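Local coordinates for nitroreductase (Desulfitobacterium hafniense, PDB 3PXV), which binds flavin mononucleotide as its cofactor and, as a member of the nitroreductase family, probably acts as an FMN-dependent oxidoreductase, at residues A33-Q38 with C117-L122; R45-V50 with P103-P108. One frame throughout, in Å; residues are numbered along the deposited sequence.

Interaction 1: residues A33-Q38 with C117-L122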
# COMPACT_ATOMS: atom_id res chain seq x y z
N ALA B 33 -14.31 1.81 -5.75
CA ALA B 33 -13.71 3.14 -5.65
C ALA B 33 -14.03 3.77 -4.28
O ALA B 33 -13.26 4.57 -3.79
CB ALA B 33 -14.17 4.04 -6.78
N GLU B 34 -15.15 3.39 -3.66
CA GLU B 34 -15.52 3.92 -2.34
C GLU B 34 -14.53 3.33 -1.35
O GLU B 34 -14.10 3.99 -0.44
CB GLU B 34 -16.97 3.57 -1.96
CG GLU B 34 -17.38 3.72 -0.45
CD GLU B 34 -17.41 5.16 0.10
OE1 GLU B 34 -17.29 6.13 -0.66
OE2 GLU B 34 -17.59 5.32 1.32
N ALA B 35 -14.15 2.07 -1.57
CA ALA B 35 -13.21 1.40 -0.70
C ALA B 35 -11.84 2.09 -0.81
O ALA B 35 -11.18 2.34 0.19
CB ALA B 35 -13.12 -0.08 -1.05
N ALA B 36 -11.45 2.43 -2.03
CA ALA B 36 -10.16 3.08 -2.25
C ALA B 36 -10.01 4.39 -1.46
O ALA B 36 -9.01 4.61 -0.79
CB ALA B 36 -9.93 3.32 -3.76
N ILE B 37 -11.04 5.23 -1.49
CA ILE B 37 -10.96 6.51 -0.80
C ILE B 37 -10.99 6.35 0.72
O ILE B 37 -10.77 7.31 1.45
CB ILE B 37 -12.02 7.53 -1.33
CG1 ILE B 37 -13.47 7.09 -1.10
CG2 ILE B 37 -11.80 7.80 -2.83
CD1 ILE B 37 -14.45 8.27 -1.17
N GLN B 38 -11.23 5.13 1.20
CA GLN B 38 -11.20 4.85 2.64
C GLN B 38 -9.77 4.45 3.07
O GLN B 38 -9.51 4.16 4.25
CB GLN B 38 -12.23 3.78 3.02
CG GLN B 38 -13.68 4.22 2.83
CD GLN B 38 -14.71 3.08 2.78
OE1 GLN B 38 -14.39 1.93 2.47
NE2 GLN B 38 -15.97 3.43 3.04
N CYS B 117 -3.80 1.25 -3.67
CA CYS B 117 -3.91 0.23 -4.70
C CYS B 117 -4.22 -1.12 -4.11
O CYS B 117 -4.99 -1.87 -4.69
CB CYS B 117 -2.69 0.22 -5.63
SG CYS B 117 -2.72 1.71 -6.69
N GLN B 118 -3.63 -1.44 -2.95
CA GLN B 118 -3.93 -2.71 -2.26
C GLN B 118 -5.38 -2.69 -1.78
O GLN B 118 -6.08 -3.68 -1.87
CB GLN B 118 -2.94 -2.99 -1.11
CG GLN B 118 -3.20 -4.25 -0.31
CD GLN B 118 -3.08 -5.56 -1.09
OE1 GLN B 118 -3.08 -5.56 -2.30
NE2 GLN B 118 -3.00 -6.68 -0.38
N THR B 119 -5.85 -1.55 -1.28
CA THR B 119 -7.24 -1.47 -0.84
C THR B 119 -8.19 -1.78 -2.02
O THR B 119 -9.17 -2.53 -1.87
CB THR B 119 -7.55 -0.13 -0.27
OG1 THR B 119 -6.64 0.13 0.79
CG2 THR B 119 -8.99 -0.09 0.25
N ILE B 120 -7.86 -1.25 -3.19
CA ILE B 120 -8.62 -1.56 -4.40
C ILE B 120 -8.59 -3.07 -4.68
O ILE B 120 -9.64 -3.71 -4.86
CB ILE B 120 -8.06 -0.83 -5.66
CG1 ILE B 120 -8.24 0.69 -5.52
CG2 ILE B 120 -8.75 -1.38 -6.92
CD1 ILE B 120 -7.72 1.52 -6.66
N ALA B 121 -7.38 -3.64 -4.71
CA ALA B 121 -7.23 -5.05 -5.09
C ALA B 121 -8.00 -5.95 -4.14
O ALA B 121 -8.69 -6.88 -4.58
CB ALA B 121 -5.74 -5.45 -5.18
N LEU B 122 -7.90 -5.68 -2.84
CA LEU B 122 -8.62 -6.50 -1.87
C LEU B 122 -10.12 -6.31 -2.00
O LEU B 122 -10.89 -7.28 -1.97
CB LEU B 122 -8.13 -6.25 -0.42
CG LEU B 122 -6.67 -6.65 -0.18
CD1 LEU B 122 -6.29 -6.44 1.27
CD2 LEU B 122 -6.39 -8.10 -0.57

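Interaction 2: residues R45-V50 with P103-P108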
# COMPACT_ATOMS: atom_id res chain seq x y z
N ARG B 45 -3.21 13.44 3.93
CA ARG B 45 -2.97 14.34 2.78
C ARG B 45 -3.68 13.87 1.50
O ARG B 45 -3.91 14.66 0.62
CB ARG B 45 -1.46 14.50 2.52
CG ARG B 45 -0.78 13.22 2.00
CD ARG B 45 0.69 13.44 1.64
NE ARG B 45 1.56 13.59 2.81
CZ ARG B 45 2.08 12.57 3.50
NH1 ARG B 45 1.79 11.31 3.14
NH2 ARG B 45 2.87 12.80 4.56
N GLN B 46 -4.00 12.57 1.41
CA GLN B 46 -4.73 12.03 0.26
C GLN B 46 -4.25 12.67 -1.05
O GLN B 46 -5.04 13.19 -1.83
CB GLN B 46 -6.25 12.23 0.45
CG GLN B 46 -6.84 11.57 1.73
CD GLN B 46 -8.36 11.77 1.86
OE1 GLN B 46 -9.10 11.96 0.86
NE2 GLN B 46 -8.83 11.71 3.10
N ALA B 47 -2.95 12.59 -1.29
CA ALA B 47 -2.32 13.17 -2.47
C ALA B 47 -2.46 12.22 -3.66
O ALA B 47 -1.50 11.88 -4.33
CB ALA B 47 -0.84 13.47 -2.18
N TRP B 48 -3.70 11.81 -3.90
CA TRP B 48 -4.06 10.92 -4.97
C TRP B 48 -5.44 11.21 -5.50
O TRP B 48 -6.09 12.13 -5.01
CB TRP B 48 -3.98 9.48 -4.50
CG TRP B 48 -4.35 9.14 -3.07
CD1 TRP B 48 -3.51 8.66 -2.14
CD2 TRP B 48 -5.66 9.12 -2.45
NE1 TRP B 48 -4.17 8.38 -0.98
CE2 TRP B 48 -5.50 8.64 -1.15
CE3 TRP B 48 -6.94 9.46 -2.87
CZ2 TRP B 48 -6.56 8.51 -0.25
CZ3 TRP B 48 -8.00 9.34 -1.98
CH2 TRP B 48 -7.80 8.86 -0.69
N ARG B 49 -5.84 10.50 -6.55
CA ARG B 49 -7.22 10.55 -7.07
C ARG B 49 -7.56 9.14 -7.53
O ARG B 49 -6.66 8.36 -7.84
CB ARG B 49 -7.40 11.50 -8.26
CG ARG B 49 -7.15 12.97 -8.01
CD ARG B 49 -8.19 13.60 -7.08
NE ARG B 49 -7.92 15.03 -6.95
CZ ARG B 49 -6.96 15.58 -6.19
NH1 ARG B 49 -6.15 14.82 -5.46
NH2 ARG B 49 -6.80 16.90 -6.16
N VAL B 50 -8.86 8.84 -7.61
CA VAL B 50 -9.32 7.52 -8.02
C VAL B 50 -10.11 7.70 -9.33
O VAL B 50 -11.28 8.11 -9.30
CB VAL B 50 -10.17 6.86 -6.91
CG1 VAL B 50 -10.79 5.54 -7.34
CG2 VAL B 50 -9.31 6.67 -5.68
N PRO B 103 3.65 14.51 -7.12
CA PRO B 103 5.06 14.17 -6.97
C PRO B 103 5.88 15.05 -5.99
O PRO B 103 6.99 14.67 -5.66
CB PRO B 103 5.61 14.36 -8.40
CG PRO B 103 4.73 15.37 -9.00
CD PRO B 103 3.37 15.11 -8.43
N THR B 104 5.34 16.19 -5.57
CA THR B 104 6.04 17.10 -4.63
C THR B 104 5.86 16.61 -3.20
O THR B 104 6.27 17.27 -2.25
CB THR B 104 5.53 18.57 -4.71
OG1 THR B 104 4.22 18.66 -4.14
CG2 THR B 104 5.53 19.11 -6.17
N GLN B 105 5.17 15.48 -3.06
CA GLN B 105 4.97 14.81 -1.79
C GLN B 105 5.97 13.62 -1.70
O GLN B 105 5.90 12.81 -0.78
CB GLN B 105 3.50 14.32 -1.67
CG GLN B 105 2.43 15.42 -1.67
CD GLN B 105 2.39 16.28 -0.39
OE1 GLN B 105 2.93 15.90 0.66
NE2 GLN B 105 1.73 17.44 -0.49
N TYR B 106 6.84 13.51 -2.70
CA TYR B 106 7.94 12.54 -2.76
C TYR B 106 7.58 11.10 -2.30
O TYR B 106 6.56 10.57 -2.71
CB TYR B 106 9.17 13.14 -2.03
CG TYR B 106 9.53 14.54 -2.54
CD1 TYR B 106 10.24 14.71 -3.74
CD2 TYR B 106 9.14 15.68 -1.84
CE1 TYR B 106 10.54 15.98 -4.23
CE2 TYR B 106 9.44 16.96 -2.32
CZ TYR B 106 10.14 17.11 -3.52
OH TYR B 106 10.45 18.37 -3.98
N GLY B 107 8.43 10.49 -1.48
CA GLY B 107 8.23 9.12 -1.00
C GLY B 107 6.95 8.89 -0.25
O GLY B 107 6.31 7.85 -0.42
N PRO B 108 6.57 9.82 0.61
CA PRO B 108 5.31 9.59 1.31
C PRO B 108 4.10 9.38 0.37
O PRO B 108 3.21 8.62 0.71
CB PRO B 108 5.17 10.84 2.20
CG PRO B 108 6.58 11.24 2.50
CD PRO B 108 7.37 10.88 1.25
O HOH W 1 3.05 8.49 3.55

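Interaction 1: residues A33-Q38 with C117-L122
Ala-36 and Ile-120 meet where the last turn of helix 26-36 packs on the second half of helix 106-126. Their CA atoms come within 5.3 Å, a close approach consistent with the alanines on helix 26-36. The tight part is apolar. CB of Ala-36 sits against the CG1 branch of Ile-120, at 3.6 Å. The CD1 end of the same branch is 4.1 Å from Ala-36 CB. Ile-120 CG1 lies beside its own backbone N (chi1 -66°), and this branch rather than CG2 does the touching. Val-50 also packs on Ala-36, and Val-166 on Ile-120, so the sheet closes this side.

The preceding residue, Thr-119, points toward helix 26-36 and meets it with its methyl. Its chi1 of -56° keeps OG1 beside the backbone N and sends CG2 anti to it, 3.3 Å from the backbone O of Ala-35. The side chains themselves are looser here, with Ala-35 CB 4.3 Å from Thr-119 CG2. The hydroxyl is used differently. Thr-119 OG1 bonds to the backbone O of Ile-115 in its own helix and to Gln-118 of the second subunit. The partly exposed Glu-34 and Gln-38 pack instead on Lys-182 and Ala-11 of the second subunit.

No hydrogen bond joins the two segments. The one hydroxyl in the contact is satisfied within its helix and at the dimer interface. Across the segments the contact is van der Waals, an alanine methyl on an isoleucine CG1 and a threonine methyl on a carbonyl oxygen. This suggests that fit rather than polar bonding matters here, in the nitroreductase-type alpha/beta core.

Interaction 2: residues R45-V50 with P103-P108
This is a partly buried, mixed polar and apolar contact between the loop leading into strand 50-53 and the chain at the beginning of helix 106-126. Arg-45 and Ala-47 supply one side, Gln-105 and Pro-108 the other. CB of Pro-108 sits over one face of the Arg-45 guanidinium, 3.5 Å from NH1. A bend at chi3 (74°) turns the guanidinium toward the helix. A water ties the pair together: it accepts from Arg-45 NH1 at 3.1 Å and donates to Pro-108 O at 2.8 Å. The same NH1 makes a salt bridge to Asp-112, one turn on in the helix and part of an FMN pocket.

Gln-105 runs past Arg-45 in the opposite direction, its amide plane turned 33° from the guanidinium. Its OE1 is 3.4 Å from Arg-45 NE, but the angle is too poor for a hydrogen bond. Nearer the backbone, Gln-105 CG touches Ala-47 CB at 3.8 Å. Ala-47 is the centre of an inverse gamma turn, and its backbone bonds to Asp-102.

An alanine in place of Arg-45 would probably leave Asp-112 without this salt-bridge mate, the water without its NH1 partner and Pro-108 CB without the flat group against it. The chemistry implies that charge and water, more than direct hydrogen bonds between the segments, fasten the loop to the beginning of the helix near the flavin.

Overall arrangement
Both contacts use helix 106-126, at different levels. Interaction 1 packs on its second half and is fully buried. Interaction 2 lies at its beginning, farther from the chain centre and only partly buried. The chemistry follows the place: alkyl groups with no hydrogen bond across in the core, a charged side chain and a bridging water nearer the surface. Along the chain, 45-50 and 103-108 are nested within the loop closed by 33-38 and 117-122. The two also touch, since Val-50 packs on Ala-33 and Ile-37, and Trp-48 on Ile-37. Both reach the second subunit, where the strand of Val-50 continues the sheet across the interface.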